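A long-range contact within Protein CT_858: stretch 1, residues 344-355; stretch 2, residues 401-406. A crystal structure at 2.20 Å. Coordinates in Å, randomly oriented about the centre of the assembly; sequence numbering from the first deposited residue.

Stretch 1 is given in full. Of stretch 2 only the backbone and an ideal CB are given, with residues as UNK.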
# COMPACT_ATOMS: atom_id res chain seq x y z
N GLY B 344 -6.43 -12.59 -11.48
CA GLY B 344 -6.93 -11.37 -10.88
C GLY B 344 -7.59 -11.52 -9.52
O GLY B 344 -6.99 -12.06 -8.58
N SER B 345 -8.83 -11.05 -9.43
CA SER B 345 -9.60 -11.09 -8.19
C SER B 345 -10.43 -12.35 -8.02
O SER B 345 -11.27 -12.67 -8.87
CB SER B 345 -10.51 -9.85 -8.10
OG SER B 345 -11.33 -9.89 -6.95
N VAL B 346 -10.20 -13.04 -6.91
CA VAL B 346 -10.91 -14.27 -6.59
C VAL B 346 -12.43 -14.07 -6.45
O VAL B 346 -13.23 -14.88 -6.93
CB VAL B 346 -10.37 -14.90 -5.27
CG1 VAL B 346 -11.07 -16.22 -5.00
CG2 VAL B 346 -8.87 -15.12 -5.37
N LEU B 347 -12.83 -12.99 -5.78
CA LEU B 347 -14.26 -12.73 -5.59
C LEU B 347 -14.96 -12.47 -6.92
O LEU B 347 -16.10 -12.90 -7.12
CB LEU B 347 -14.46 -11.55 -4.63
CG LEU B 347 -14.04 -11.79 -3.16
CD1 LEU B 347 -14.03 -10.45 -2.42
CD2 LEU B 347 -14.99 -12.78 -2.48
N TYR B 348 -14.27 -11.78 -7.83
CA TYR B 348 -14.83 -11.48 -9.14
C TYR B 348 -14.94 -12.78 -9.95
O TYR B 348 -15.92 -13.02 -10.65
CB TYR B 348 -13.95 -10.48 -9.87
CG TYR B 348 -14.36 -10.21 -11.31
CD1 TYR B 348 -15.57 -9.56 -11.59
CD2 TYR B 348 -13.54 -10.58 -12.37
CE1 TYR B 348 -15.93 -9.26 -12.91
CE2 TYR B 348 -13.89 -10.30 -13.69
CZ TYR B 348 -15.08 -9.63 -13.95
OH TYR B 348 -15.41 -9.31 -15.25
N LEU B 349 -13.90 -13.61 -9.84
CA LEU B 349 -13.87 -14.91 -10.51
C LEU B 349 -15.09 -15.69 -10.01
O LEU B 349 -15.79 -16.32 -10.80
CB LEU B 349 -12.57 -15.65 -10.13
CG LEU B 349 -12.33 -17.14 -10.45
CD1 LEU B 349 -13.12 -17.97 -9.51
CD2 LEU B 349 -12.70 -17.48 -11.89
N TYR B 350 -15.34 -15.63 -8.71
CA TYR B 350 -16.47 -16.34 -8.11
C TYR B 350 -17.81 -15.81 -8.61
O TYR B 350 -18.75 -16.57 -8.78
CB TYR B 350 -16.42 -16.24 -6.57
CG TYR B 350 -15.36 -17.11 -5.91
CD1 TYR B 350 -14.47 -17.87 -6.68
CD2 TYR B 350 -15.25 -17.17 -4.52
CE1 TYR B 350 -13.50 -18.67 -6.07
CE2 TYR B 350 -14.29 -17.97 -3.91
CZ TYR B 350 -13.41 -18.71 -4.69
OH TYR B 350 -12.45 -19.48 -4.08
N ALA B 351 -17.90 -14.50 -8.83
CA ALA B 351 -19.14 -13.91 -9.33
C ALA B 351 -19.45 -14.44 -10.73
O ALA B 351 -20.58 -14.81 -11.03
CB ALA B 351 -19.02 -12.40 -9.36
N LEU B 352 -18.45 -14.48 -11.59
CA LEU B 352 -18.64 -14.98 -12.94
C LEU B 352 -19.06 -16.44 -12.95
O LEU B 352 -19.96 -16.83 -13.69
CB LEU B 352 -17.38 -14.77 -13.77
CG LEU B 352 -16.91 -13.31 -13.85
CD1 LEU B 352 -15.90 -13.18 -14.99
CD2 LEU B 352 -18.11 -12.38 -14.10
N LEU B 353 -18.41 -17.26 -12.11
CA LEU B 353 -18.77 -18.67 -12.02
C LEU B 353 -20.22 -18.82 -11.55
O LEU B 353 -20.95 -19.70 -12.03
CB LEU B 353 -17.83 -19.39 -11.05
CG LEU B 353 -16.41 -19.67 -11.58
CD1 LEU B 353 -15.48 -19.99 -10.44
CD2 LEU B 353 -16.45 -20.82 -12.58
N SER B 354 -20.65 -17.97 -10.61
CA SER B 354 -22.01 -18.05 -10.08
C SER B 354 -23.07 -17.85 -11.16
O SER B 354 -24.21 -18.30 -11.00
CB SER B 354 -22.22 -17.03 -8.95
OG SER B 354 -22.49 -15.74 -9.47
N MET B 355 -22.72 -17.22 -12.27
CA MET B 355 -23.69 -17.01 -13.32
C MET B 355 -23.62 -18.05 -14.43
O MET B 355 -24.39 -18.01 -15.40
CB MET B 355 -23.51 -15.60 -13.91
CG MET B 355 -23.81 -14.50 -12.89
SD MET B 355 -23.66 -12.83 -13.58
CE MET B 355 -22.13 -12.31 -12.92
N UNK B 401 -23.26 -7.24 -2.81
CA UNK B 401 -22.42 -8.23 -3.47
C UNK B 401 -20.96 -7.88 -3.26
O UNK B 401 -20.62 -6.72 -3.03
CB UNK B 401 -22.74 -8.32 -4.96
N UNK B 402 -20.10 -8.89 -3.34
CA UNK B 402 -18.67 -8.70 -3.17
C UNK B 402 -18.02 -8.91 -4.53
O UNK B 402 -17.80 -10.04 -4.97
CB UNK B 402 -18.09 -9.65 -2.12
N UNK B 403 -17.75 -7.79 -5.20
CA UNK B 403 -17.16 -7.78 -6.53
C UNK B 403 -17.97 -8.64 -7.49
O UNK B 403 -17.43 -9.36 -8.33
CB UNK B 403 -15.71 -8.27 -6.48
N UNK B 404 -19.29 -8.54 -7.35
CA UNK B 404 -20.20 -9.28 -8.20
C UNK B 404 -20.84 -10.47 -7.52
O UNK B 404 -21.96 -10.85 -7.86
CB UNK B 404 -19.46 -9.75 -9.45
N UNK B 405 -20.15 -11.08 -6.56
CA UNK B 405 -20.71 -12.25 -5.89
C UNK B 405 -21.82 -11.87 -4.92
O UNK B 405 -21.61 -11.07 -4.00
CB UNK B 405 -19.61 -13.01 -5.15
N UNK B 406 -22.99 -12.46 -5.12
CA UNK B 406 -24.16 -12.17 -4.30
C UNK B 406 -23.96 -12.45 -2.82
O UNK B 406 -23.56 -13.56 -2.45
CB UNK B 406 -25.35 -12.98 -4.81

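A helix begins at Val346, with Ser345 at the N-cap position, and stretch 2 lays a tight hairpin against this helix. In the hairpin the backbone N of 402 donates a hydrogen bond to O of 405 (2.7 Å) and N of 405 returns one to O of 402 (3.0 Å), closing a type I' turn. The CA atoms come nearest at two points, 5.1 Å between Tyr348 and 403 and 4.1 Å between Ala351 and 405.

Position 401 has extended backbone angles (-158/155), and its ideal CB finds no atom of stretch 1 within 5.5 Å. Stretch 1 therefore sets no preference, and many side chains would fit. The deposited residue is Asn401, which makes no contact with stretch 1.

At position 402 the CA-to-CB bond points sideways, and the ideal CB lies 4.2 Å from Leu347 CD1. A flexible or branched apolar side chain would suit this neighbour. Met402 occupies the site, with chi1 m, chi2 t and chi3 p; this conformation brings its CE to 4.1 Å from Leu347 CD1.

Position 403 combines a left-handed backbone (53/40), readily adopted by Gly, Asn or Asp, with a CB directed toward the helix. The ideal CB is 4.0 Å from both Leu347 CB and Tyr348 N, and 4.7 Å from Ser345 OG. A hydroxyl within reach favours a polar side chain with an acceptor, and Asn, Asp, Gln or Glu could all be considered. The residue is Glu403. With chi1 m and chi2 t, it extends along the start of the helix, and Ser345 OG donates a hydrogen bond to Glu403 OE1 (2.7 Å). Leu347 CD1 lies 3.8 Å from Glu403 OE2, so the carboxylate also borders an apolar group. The backbone O of Glu403 receives a CA-H...O contact from Tyr348 CA (3.5 Å, 155° at the hydrogen) and lies at the edge of the Tyr348 ring.

Position 404 is the most restrictive. An ideal CB would sit 2.7 Å from Ala351 CB, a clash, and at phi/psi 105/-30 it would also be jammed against the preceding carbonyl O. Both arguments call for glycine, and Gly404 is found. Without a side chain, its backbone can approach closely, with C 3.2 Å from Ala351 CB.

At position 405 the CB points sideways, 4.0 Å from Leu347 O, 4.3 Å from Ala351 CB and 4.8 Å from Tyr350 CB. An aromatic or long aliphatic side chain could continue along the helix. Tyr405, with chi1 t, does so: CD1 is 3.7 Å from Tyr350 CB, CE1 reaches Ser354 CB at 4.0 Å, and Tyr350 O meets the ring edge, 3.4 Å from CD1. Its OH is hydrogen-bonded elsewhere in the structure.

Position 406 has no stretch 1 atom within 5.5 Å of its ideal CB, leaving the choice open. Thr406 is linked through water 1, which accepts from Thr406 N (3.0 Å) and donates to Ser354 OG (2.8 Å).

Stretch 2 401-406: NMEGYT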
# COMPACT_ATOMS: atom_id res chain seq x y z
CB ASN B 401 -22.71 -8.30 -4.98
CG ASN B 401 -22.33 -7.03 -5.70
OD1 ASN B 401 -23.20 -6.27 -6.13
ND2 ASN B 401 -21.03 -6.77 -5.83
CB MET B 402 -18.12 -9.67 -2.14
CG MET B 402 -18.59 -9.35 -0.72
SD MET B 402 -18.32 -10.69 0.44
CE MET B 402 -16.54 -10.44 0.82
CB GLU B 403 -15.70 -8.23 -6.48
CG GLU B 403 -14.83 -7.21 -5.74
CD GLU B 403 -13.35 -7.53 -5.81
OE1 GLU B 403 -12.80 -7.62 -6.93
OE2 GLU B 403 -12.73 -7.68 -4.73
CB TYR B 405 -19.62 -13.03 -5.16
CG TYR B 405 -20.06 -14.44 -4.81
CD1 TYR B 405 -19.91 -15.48 -5.73
CD2 TYR B 405 -20.61 -14.73 -3.57
CE1 TYR B 405 -20.31 -16.78 -5.42
CE2 TYR B 405 -21.02 -16.03 -3.24
CZ TYR B 405 -20.86 -17.05 -4.17
OH TYR B 405 -21.27 -18.32 -3.86
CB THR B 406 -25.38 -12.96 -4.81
OG1 THR B 406 -25.59 -12.70 -6.21
CG2 THR B 406 -26.63 -12.56 -4.02
O HOH W 1 -23.54 -14.45 -7.23
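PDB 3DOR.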